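Local structure of ABC transporter periplasmic-binding protein YtfQ (Mycobacterium smegmatis, 6HB0) at residues A[104-109]-A[264-269]; A[125-130]-A[169-174]; A[136-141]-A[177-182]. The protein probably captures sugar outside the membrane as the substrate-binding component of an ABC transporter for L-arabinofuranose. All coordinates share one frame; numbering follows the deposited sequence.

Contact 1: A[104-109]-A[264-269]; sequences ILTDRA and NPLLGP
Thr106 and Leu266 meet where a sheet of one lobe touches a connection between the two lobes of a periplasmic binding protein fold. Strand 103-106 belongs to the parallel sheet of the first lobe; residues 264-268 lead from strand 259-263 in the second lobe to helix 269-279, which packs back on the first, and Asn264 O is held by Thr290 OG1.

The direct contact is apolar and narrow. Leu266, with CG anti to the backbone N (chi1 169°), sends its CD1 branch against the threonine, 3.6 Å from Thr106 CB. Ala36, Ile122 and Leu271 also border this leucine, tying the connection into the hydrophobic interior. Farther along, Asp107 OD1 lies 4.3 Å from Leu266 CB, a loose approach only.

Polar bonding runs beside this contact. Asp107 OD1 accepts from Ala36 N, and OD2 bonds Ser82 OG. Thr106 OG1 also donates to Asp107 OD2 across 3.1 Å, meeting it 69° out of the carboxylate plane. These bonds should restrict rotation of the aspartate as the chain leaves the strand. The tightest point is methyl on methyl: Thr106 CG2 and Leu266 CD1 are 3.3 Å apart, closer than ordinary van der Waals contact.

Contact 2: A[125-130]-A[169-174]; sequences DFIEEG and FAEGIS. With ZN (zinc ion), chain F.
Two helices of the second lobe, an alpha/beta domain of the periplasmic binding protein type, are pressed together where Gly130 of helix 126-140 faces Phe169 of helix 160-173. With no side chain on Gly130, the backbones approach closely, and the CA atoms of Gly130 and Phe169 are 4.1 Å apart. Gly130 O lies 3.2 Å from Phe169 CA, a CA-H...O contact with an angle of 136° at the hydrogen. The neighbouring Phe169 N is poorly aimed at this oxygen and makes no bond with it.

At the margin, Ile127 holds CG2 anti to its own N, from where the methyl lies 3.7 Å from Glu171 OE1. The glutamate chain is extended beyond CG, and OE1 also makes a long, weak ion pair with Arg131.

The start of helix 126-140 is both capped and metal-bound. Asp125, the N-cap, receives Glu128 N through OD1 at 3.1 Å, a nearly straight bond. Glu128, bent at chi2, turns its carboxylate to a zinc ion and binds it through OE2 at 2.0 Å. Cys263, Asp292 and a water complete the ligands found here, while Glu128 OE1 is steadied by a salt bridge to Arg132.

Beyond the helix pair, Phe169 carries the packing onward: its ring stacks with that of Phe212 on strand 210-213 and touches Ile181 on strand 179-186.

Contact 3: A[136-141]-A[177-182]; sequences WVADQY and PNLKIV
Leu179 has CG anti to its own carbonyl carbon (chi1 -53°), and with chi2 -164° the side chain reaches out from the strand to helix 126-140, where its two methyls address different residues. Val137 answers with CG1 anti to the backbone N (chi1 177°), which places that methyl 3.8 Å from Leu179 CD1; the two side chains run alongside each other, pointing opposite ways.

The CD1 methyl is also laid against the helix backbone. Leu179 CD1 stands 3.6 Å from Ala138 CA and 3.9 Å from Ala138 CB, since the small alanine permits the leucine to settle directly on the helical turn. The other branch reaches the helix end: Leu179 CD2 comes within 4.2 Å of Tyr141 CB. From there the phenol ring turns from the leucine, with Val137 O in its plane at the edge, and the tyrosine continues to Val148 and Lys238. The contacts are all apolar, with one leucine set against two helix residues and the tyrosine that follows them.

Val148 also touches Leu179, and its strand, 148-154, hydrogen-bonds with 179-186. Far from the annotated metal sites, this is a helix packed on one face of the second sheet, with Leu179 meeting it from an outermost strand, the layered helix-on-sheet packing on which the alpha/beta lobes of periplasmic binding proteins are built.

In the fold
Contacts 2 and 3 pack against each other in the second lobe, their centres 12 Å apart. Both draw on helix 126-140, and helix 160-173 runs on in sequence to strand 179-186. Ile173 CB of contact 2 packs 3.6 Å from Leu179 CD1 of contact 3, so the same leucine bridges the two helices. Contact 1 lies toward the other lobe, about 20 Å from contact 2 and 32 Å from contact 3, centre to centre, yet encloses both along the chain. Its Pro265 side chain is about 9 Å from the zinc ion that Glu128 of contact 2 binds, while contact 3 lies away from the annotated sites.

Contact 1: A[104-109]-A[264-269]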
loop_
_atom_site.group_PDB
_atom_site.type_symbol
_atom_site.label_atom_id
_atom_site.label_comp_id
_atom_site.label_asym_id
_atom_site.label_seq_id
_atom_site.Cartn_x
_atom_site.Cartn_y
_atom_site.Cartn_z
ATOM N N ILE A 104 -12.616 13.896 5.054
ATOM C CA ILE A 104 -11.491 13.378 4.327
ATOM C C ILE A 104 -11.517 11.869 4.472
ATOM O O ILE A 104 -11.584 11.346 5.597
ATOM C CB ILE A 104 -10.171 13.886 4.940
ATOM C CG1 ILE A 104 -10.130 15.405 4.868
ATOM C CG2 ILE A 104 -8.974 13.290 4.231
ATOM C CD1 ILE A 104 -8.836 15.950 5.403
ATOM N N LEU A 105 -11.424 11.175 3.344
ATOM C CA LEU A 105 -11.302 9.693 3.342
ATOM C C LEU A 105 -9.879 9.237 3.270
ATOM O O LEU A 105 -9.094 9.783 2.481
ATOM C CB LEU A 105 -12.024 9.137 2.131
ATOM C CG LEU A 105 -13.499 9.481 2.069
ATOM C CD1 LEU A 105 -14.137 8.947 0.821
ATOM C CD2 LEU A 105 -14.221 8.978 3.305
ATOM N N THR A 106 -9.544 8.207 4.044
ATOM C CA THR A 106 -8.224 7.653 3.990
ATOM C C THR A 106 -8.260 6.156 3.689
ATOM O O THR A 106 -9.196 5.418 4.065
ATOM C CB THR A 106 -7.453 7.869 5.302
ATOM O OG1 THR A 106 -8.074 7.122 6.336
ATOM C CG2 THR A 106 -7.462 9.315 5.731
ATOM N N ASP A 107 -7.215 5.709 3.021
ATOM C CA ASP A 107 -6.883 4.273 2.845
ATOM C C ASP A 107 -7.763 3.527 1.813
ATOM O O ASP A 107 -7.226 2.822 0.956
ATOM C CB ASP A 107 -6.857 3.476 4.180
ATOM C CG ASP A 107 -6.048 4.178 5.313
ATOM O OD1 ASP A 107 -4.803 4.454 5.125
ATOM O OD2 ASP A 107 -6.667 4.414 6.418
ATOM N N ARG A 108 -9.085 3.626 1.899
ATOM C CA ARG A 108 -9.952 2.923 0.980
ATOM C C ARG A 108 -10.963 3.920 0.416
ATOM O O ARG A 108 -11.511 4.739 1.145
ATOM C CB ARG A 108 -10.665 1.794 1.701
ATOM C CG ARG A 108 -11.644 1.020 0.817
ATOM C CD ARG A 108 -12.670 0.240 1.636
ATOM N NE ARG A 108 -12.007 -0.641 2.590
ATOM C CZ ARG A 108 -11.439 -1.798 2.289
ATOM N NH1 ARG A 108 -10.857 -2.498 3.244
ATOM N NH2 ARG A 108 -11.448 -2.265 1.047
ATOM N N ALA A 109 -11.151 3.872 -0.895
ATOM C CA ALA A 109 -12.046 4.762 -1.625
ATOM C C ALA A 109 -13.483 4.330 -1.441
ATOM O O ALA A 109 -13.731 3.179 -1.178
ATOM C CB ALA A 109 -11.719 4.690 -3.100
ATOM N N ASN A 264 3.094 3.769 -0.749
ATOM C CA ASN A 264 2.827 3.944 0.673
ATOM C C ASN A 264 1.340 4.192 0.994
ATOM O O ASN A 264 0.578 4.728 0.217
ATOM C CB ASN A 264 3.575 5.147 1.250
ATOM C CG ASN A 264 5.056 4.970 1.350
ATOM O OD1 ASN A 264 5.755 5.967 1.404
ATOM N ND2 ASN A 264 5.542 3.757 1.431
ATOM N N PRO A 265 0.943 3.802 2.203
ATOM C CA PRO A 265 -0.284 4.393 2.718
ATOM C C PRO A 265 -0.077 5.862 3.060
ATOM O O PRO A 265 1.043 6.434 2.962
ATOM C CB PRO A 265 -0.544 3.597 3.989
ATOM C CG PRO A 265 0.818 3.287 4.478
ATOM C CD PRO A 265 1.666 3.058 3.228
ATOM N N LEU A 266 -1.167 6.487 3.441
ATOM C CA LEU A 266 -1.140 7.817 4.021
ATOM C C LEU A 266 -0.050 7.847 5.092
ATOM O O LEU A 266 0.071 6.908 5.871
ATOM C CB LEU A 266 -2.498 8.009 4.695
ATOM C CG LEU A 266 -2.699 9.194 5.593
ATOM C CD1 LEU A 266 -4.192 9.420 5.572
ATOM C CD2 LEU A 266 -2.264 8.950 7.012
ATOM N N LEU A 267 0.709 8.926 5.172
ATOM C CA LEU A 267 1.812 8.998 6.164
ATOM C C LEU A 267 1.400 9.733 7.464
ATOM O O LEU A 267 1.881 9.405 8.567
ATOM C CB LEU A 267 3.005 9.725 5.554
ATOM C CG LEU A 267 3.703 9.002 4.407
ATOM C CD1 LEU A 267 5.003 9.736 4.099
ATOM C CD2 LEU A 267 3.953 7.533 4.745
ATOM N N GLY A 268 0.566 10.747 7.319
ATOM C CA GLY A 268 0.008 11.450 8.492
ATOM C C GLY A 268 0.041 12.933 8.293
ATOM O O GLY A 268 -0.955 13.574 8.439
ATOM N N PRO A 269 1.205 13.485 7.930
ATOM C CA PRO A 269 1.303 14.935 7.822
ATOM C C PRO A 269 0.461 15.519 6.746
ATOM O O PRO A 269 -0.080 16.628 6.890
ATOM C CB PRO A 269 2.786 15.161 7.523
ATOM C CG PRO A 269 3.413 14.048 8.236
ATOM C CD PRO A 269 2.537 12.872 7.933
#

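Contact 2: A[125-130]-A[169-174]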
loop_
_atom_site.group_PDB
_atom_site.type_symbol
_atom_site.label_atom_id
_atom_site.label_comp_id
_atom_site.label_asym_id
_atom_site.label_seq_id
_atom_site.Cartn_x
_atom_site.Cartn_y
_atom_site.Cartn_z
ATOM N N ASP A 125 -2.155 3.290 -4.293
ATOM C CA ASP A 125 -2.561 2.839 -5.601
ATOM C C ASP A 125 -1.957 1.461 -5.970
ATOM O O ASP A 125 -0.790 1.358 -6.401
ATOM C CB ASP A 125 -2.070 3.859 -6.594
ATOM C CG ASP A 125 -2.667 3.674 -8.004
ATOM O OD1 ASP A 125 -3.182 2.587 -8.343
ATOM O OD2 ASP A 125 -2.575 4.641 -8.778
ATOM N N PHE A 126 -2.748 0.402 -5.855
ATOM C CA PHE A 126 -2.208 -0.931 -6.088
ATOM C C PHE A 126 -1.953 -1.238 -7.563
ATOM O O PHE A 126 -1.064 -2.040 -7.877
ATOM C CB PHE A 126 -3.169 -1.967 -5.542
ATOM C CG PHE A 126 -3.458 -1.814 -4.080
ATOM C CD1 PHE A 126 -2.428 -1.664 -3.158
ATOM C CD2 PHE A 126 -4.772 -1.814 -3.618
ATOM C CE1 PHE A 126 -2.689 -1.553 -1.814
ATOM C CE2 PHE A 126 -5.046 -1.662 -2.277
ATOM C CZ PHE A 126 -4.001 -1.564 -1.381
ATOM N N ILE A 127 -2.724 -0.637 -8.461
ATOM C CA ILE A 127 -2.488 -0.809 -9.897
ATOM C C ILE A 127 -1.116 -0.242 -10.199
ATOM O O ILE A 127 -0.318 -0.860 -10.852
ATOM C CB ILE A 127 -3.561 -0.111 -10.758
ATOM C CG1 ILE A 127 -4.925 -0.753 -10.550
ATOM C CG2 ILE A 127 -3.132 -0.115 -12.230
ATOM C CD1 ILE A 127 -6.042 -0.064 -11.275
ATOM N N GLU A 128 -0.854 0.959 -9.686
ATOM C CA GLU A 128 0.436 1.605 -9.865
ATOM C C GLU A 128 1.584 0.723 -9.371
ATOM O O GLU A 128 2.616 0.645 -10.025
ATOM C CB GLU A 128 0.414 2.969 -9.179
ATOM C CG GLU A 128 1.729 3.711 -9.119
ATOM C CD GLU A 128 2.097 4.006 -7.673
ATOM O OE1 GLU A 128 2.880 3.215 -7.075
ATOM O OE2 GLU A 128 1.517 4.972 -7.092
ATOM N N GLU A 129 1.437 0.047 -8.236
ATOM C CA GLU A 129 2.457 -0.893 -7.771
ATOM C C GLU A 129 2.783 -1.972 -8.794
ATOM O O GLU A 129 3.944 -2.207 -9.107
ATOM C CB GLU A 129 2.081 -1.597 -6.440
ATOM C CG GLU A 129 2.103 -0.640 -5.228
ATOM C CD GLU A 129 1.660 -1.317 -3.924
ATOM O OE1 GLU A 129 0.689 -2.138 -3.983
ATOM O OE2 GLU A 129 2.284 -1.009 -2.846
ATOM N N GLY A 130 1.746 -2.641 -9.284
ATOM C CA GLY A 130 1.943 -3.663 -10.290
ATOM C C GLY A 130 2.568 -3.069 -11.522
ATOM O O GLY A 130 3.454 -3.637 -12.076
ATOM N N PHE A 169 0.550 -4.933 -13.369
ATOM C CA PHE A 169 1.707 -5.603 -13.930
ATOM C C PHE A 169 1.545 -5.849 -15.455
ATOM O O PHE A 169 2.495 -5.686 -16.225
ATOM C CB PHE A 169 2.007 -6.883 -13.169
ATOM C CG PHE A 169 3.292 -7.537 -13.553
ATOM C CD1 PHE A 169 4.487 -7.125 -13.011
ATOM C CD2 PHE A 169 3.290 -8.617 -14.423
ATOM C CE1 PHE A 169 5.671 -7.727 -13.374
ATOM C CE2 PHE A 169 4.497 -9.216 -14.811
ATOM C CZ PHE A 169 5.676 -8.785 -14.258
ATOM N N ALA A 170 0.341 -6.226 -15.859
ATOM C CA ALA A 170 0.034 -6.502 -17.259
ATOM C C ALA A 170 0.225 -5.232 -18.094
ATOM O O ALA A 170 0.847 -5.258 -19.155
ATOM C CB ALA A 170 -1.392 -7.044 -17.397
ATOM N N GLU A 171 -0.250 -4.107 -17.575
ATOM C CA GLU A 171 0.027 -2.815 -18.161
ATOM C C GLU A 171 1.534 -2.502 -18.249
ATOM O O GLU A 171 1.993 -2.012 -19.257
ATOM C CB GLU A 171 -0.626 -1.688 -17.373
ATOM C CG GLU A 171 -2.140 -1.708 -17.257
ATOM C CD GLU A 171 -2.691 -0.618 -16.325
ATOM O OE1 GLU A 171 -1.915 0.155 -15.664
ATOM O OE2 GLU A 171 -3.936 -0.507 -16.287
ATOM N N GLY A 172 2.288 -2.773 -17.195
ATOM C CA GLY A 172 3.698 -2.422 -17.184
ATOM C C GLY A 172 4.572 -3.204 -18.175
ATOM O O GLY A 172 5.582 -2.694 -18.625
ATOM N N ILE A 173 4.179 -4.450 -18.494
ATOM C CA ILE A 173 4.916 -5.253 -19.480
ATOM C C ILE A 173 4.319 -5.154 -20.900
ATOM O O ILE A 173 4.847 -5.757 -21.849
ATOM C CB ILE A 173 5.008 -6.735 -19.080
ATOM C CG1 ILE A 173 3.653 -7.389 -19.082
ATOM C CG2 ILE A 173 5.662 -6.875 -17.717
ATOM C CD1 ILE A 173 3.667 -8.896 -19.002
ATOM N N SER A 174 3.248 -4.387 -21.048
ATOM C CA SER A 174 2.440 -4.391 -22.293
ATOM C C SER A 174 3.130 -3.825 -23.531
ATOM O O SER A 174 2.644 -4.054 -24.620
ATOM C CB SER A 174 1.119 -3.661 -22.125
ATOM O OG SER A 174 1.340 -2.272 -21.958
HETATM ZN ZN ZN F . 2.125 5.284 -5.240
HETATM O O HOH W 1 1.489 7.204 -5.232
#

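Contact 3: A[136-141]-A[177-182]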
loop_
_atom_site.group_PDB
_atom_site.type_symbol
_atom_site.label_atom_id
_atom_site.label_comp_id
_atom_site.label_asym_id
_atom_site.label_seq_id
_atom_site.Cartn_x
_atom_site.Cartn_y
_atom_site.Cartn_z
ATOM N N TRP A 136 9.676 -2.242 -14.585
ATOM C CA TRP A 136 11.041 -2.586 -14.272
ATOM C C TRP A 136 11.444 -3.807 -15.057
ATOM O O TRP A 136 12.556 -3.854 -15.558
ATOM C CB TRP A 136 11.245 -2.851 -12.794
ATOM C CG TRP A 136 12.588 -3.331 -12.427
ATOM C CD1 TRP A 136 13.666 -2.562 -12.073
ATOM C CD2 TRP A 136 13.017 -4.697 -12.359
ATOM N NE1 TRP A 136 14.733 -3.380 -11.792
ATOM C CE2 TRP A 136 14.358 -4.687 -11.965
ATOM C CE3 TRP A 136 12.386 -5.923 -12.591
ATOM C CZ2 TRP A 136 15.095 -5.859 -11.808
ATOM C CZ3 TRP A 136 13.135 -7.100 -12.462
ATOM C CH2 TRP A 136 14.475 -7.039 -12.061
ATOM N N VAL A 137 10.569 -4.795 -15.158
ATOM C CA VAL A 137 10.871 -5.975 -15.960
ATOM C C VAL A 137 11.102 -5.553 -17.419
ATOM O O VAL A 137 12.087 -5.972 -18.014
ATOM C CB VAL A 137 9.787 -7.050 -15.899
ATOM C CG1 VAL A 137 10.126 -8.205 -16.819
ATOM C CG2 VAL A 137 9.583 -7.521 -14.466
ATOM N N ALA A 138 10.222 -4.741 -17.966
ATOM C CA ALA A 138 10.379 -4.272 -19.330
ATOM C C ALA A 138 11.685 -3.560 -19.545
ATOM O O ALA A 138 12.372 -3.842 -20.549
ATOM C CB ALA A 138 9.235 -3.405 -19.751
ATOM N N ASP A 139 12.056 -2.696 -18.607
ATOM C CA ASP A 139 13.328 -1.972 -18.677
ATOM C C ASP A 139 14.528 -2.910 -18.610
ATOM O O ASP A 139 15.447 -2.766 -19.399
ATOM C CB ASP A 139 13.461 -0.920 -17.560
ATOM C CG ASP A 139 12.507 0.254 -17.726
ATOM O OD1 ASP A 139 11.870 0.341 -18.805
ATOM O OD2 ASP A 139 12.374 1.070 -16.759
ATOM N N GLN A 140 14.525 -3.859 -17.685
ATOM C CA GLN A 140 15.687 -4.718 -17.500
ATOM C C GLN A 140 15.908 -5.672 -18.648
ATOM O O GLN A 140 17.015 -6.048 -18.921
ATOM C CB GLN A 140 15.618 -5.527 -16.227
ATOM C CG GLN A 140 15.652 -4.700 -14.963
ATOM C CD GLN A 140 16.916 -3.862 -14.797
ATOM O OE1 GLN A 140 16.866 -2.632 -14.702
ATOM N NE2 GLN A 140 18.036 -4.519 -14.800
ATOM N N TYR A 141 14.845 -6.052 -19.323
ATOM C CA TYR A 141 14.950 -7.018 -20.375
ATOM C C TYR A 141 14.670 -6.408 -21.741
ATOM O O TYR A 141 14.263 -7.121 -22.640
ATOM C CB TYR A 141 13.937 -8.103 -20.079
ATOM C CG TYR A 141 14.323 -9.017 -18.955
ATOM C CD1 TYR A 141 15.140 -10.154 -19.172
ATOM C CD2 TYR A 141 13.828 -8.794 -17.682
ATOM C CE1 TYR A 141 15.417 -11.035 -18.132
ATOM C CE2 TYR A 141 14.130 -9.632 -16.648
ATOM C CZ TYR A 141 14.912 -10.754 -16.873
ATOM O OH TYR A 141 15.178 -11.544 -15.800
ATOM N N PRO A 177 6.278 -7.198 -26.105
ATOM C CA PRO A 177 5.593 -8.495 -26.169
ATOM C C PRO A 177 6.510 -9.745 -26.079
ATOM O O PRO A 177 6.002 -10.872 -26.011
ATOM C CB PRO A 177 4.819 -8.419 -27.482
ATOM C CG PRO A 177 5.516 -7.340 -28.282
ATOM C CD PRO A 177 6.576 -6.681 -27.453
ATOM N N ASN A 178 7.820 -9.542 -26.037
ATOM C CA ASN A 178 8.730 -10.616 -25.654
ATOM C C ASN A 178 8.564 -11.013 -24.179
ATOM O O ASN A 178 9.038 -12.068 -23.779
ATOM C CB ASN A 178 10.188 -10.236 -25.915
ATOM C CG ASN A 178 10.528 -10.148 -27.407
ATOM O OD1 ASN A 178 9.863 -10.749 -28.259
ATOM N ND2 ASN A 178 11.578 -9.394 -27.722
ATOM N N LEU A 179 7.915 -10.164 -23.378
ATOM C CA LEU A 179 7.645 -10.470 -21.984
ATOM C C LEU A 179 6.345 -11.215 -21.932
ATOM O O LEU A 179 5.306 -10.695 -22.322
ATOM C CB LEU A 179 7.512 -9.197 -21.154
ATOM C CG LEU A 179 8.639 -8.170 -21.224
ATOM C CD1 LEU A 179 8.483 -7.219 -20.053
ATOM C CD2 LEU A 179 9.992 -8.811 -21.212
ATOM N N LYS A 180 6.389 -12.427 -21.436
ATOM C CA LYS A 180 5.167 -13.213 -21.370
ATOM C C LYS A 180 4.971 -13.815 -19.997
ATOM O O LYS A 180 5.859 -14.440 -19.441
ATOM C CB LYS A 180 5.216 -14.318 -22.420
ATOM C CG LYS A 180 4.465 -13.907 -23.674
ATOM C CD LYS A 180 4.996 -14.558 -24.933
ATOM C CE LYS A 180 4.028 -14.269 -26.076
ATOM N NZ LYS A 180 4.565 -14.846 -27.331
ATOM N N ILE A 181 3.783 -13.646 -19.465
ATOM C CA ILE A 181 3.445 -14.349 -18.268
ATOM C C ILE A 181 3.054 -15.799 -18.620
ATOM O O ILE A 181 2.010 -16.014 -19.202
ATOM C CB ILE A 181 2.316 -13.655 -17.552
ATOM C CG1 ILE A 181 2.772 -12.235 -17.141
ATOM C CG2 ILE A 181 1.893 -14.504 -16.337
ATOM C CD1 ILE A 181 1.611 -11.354 -16.744
ATOM N N VAL A 182 3.881 -16.756 -18.228
ATOM C CA VAL A 182 3.657 -18.160 -18.621
ATOM C C VAL A 182 2.942 -18.948 -17.530
ATOM O O VAL A 182 2.499 -20.054 -17.758
ATOM C CB VAL A 182 4.964 -18.872 -19.076
ATOM C CG1 VAL A 182 5.497 -18.229 -20.353
ATOM C CG2 VAL A 182 6.014 -18.902 -17.976
#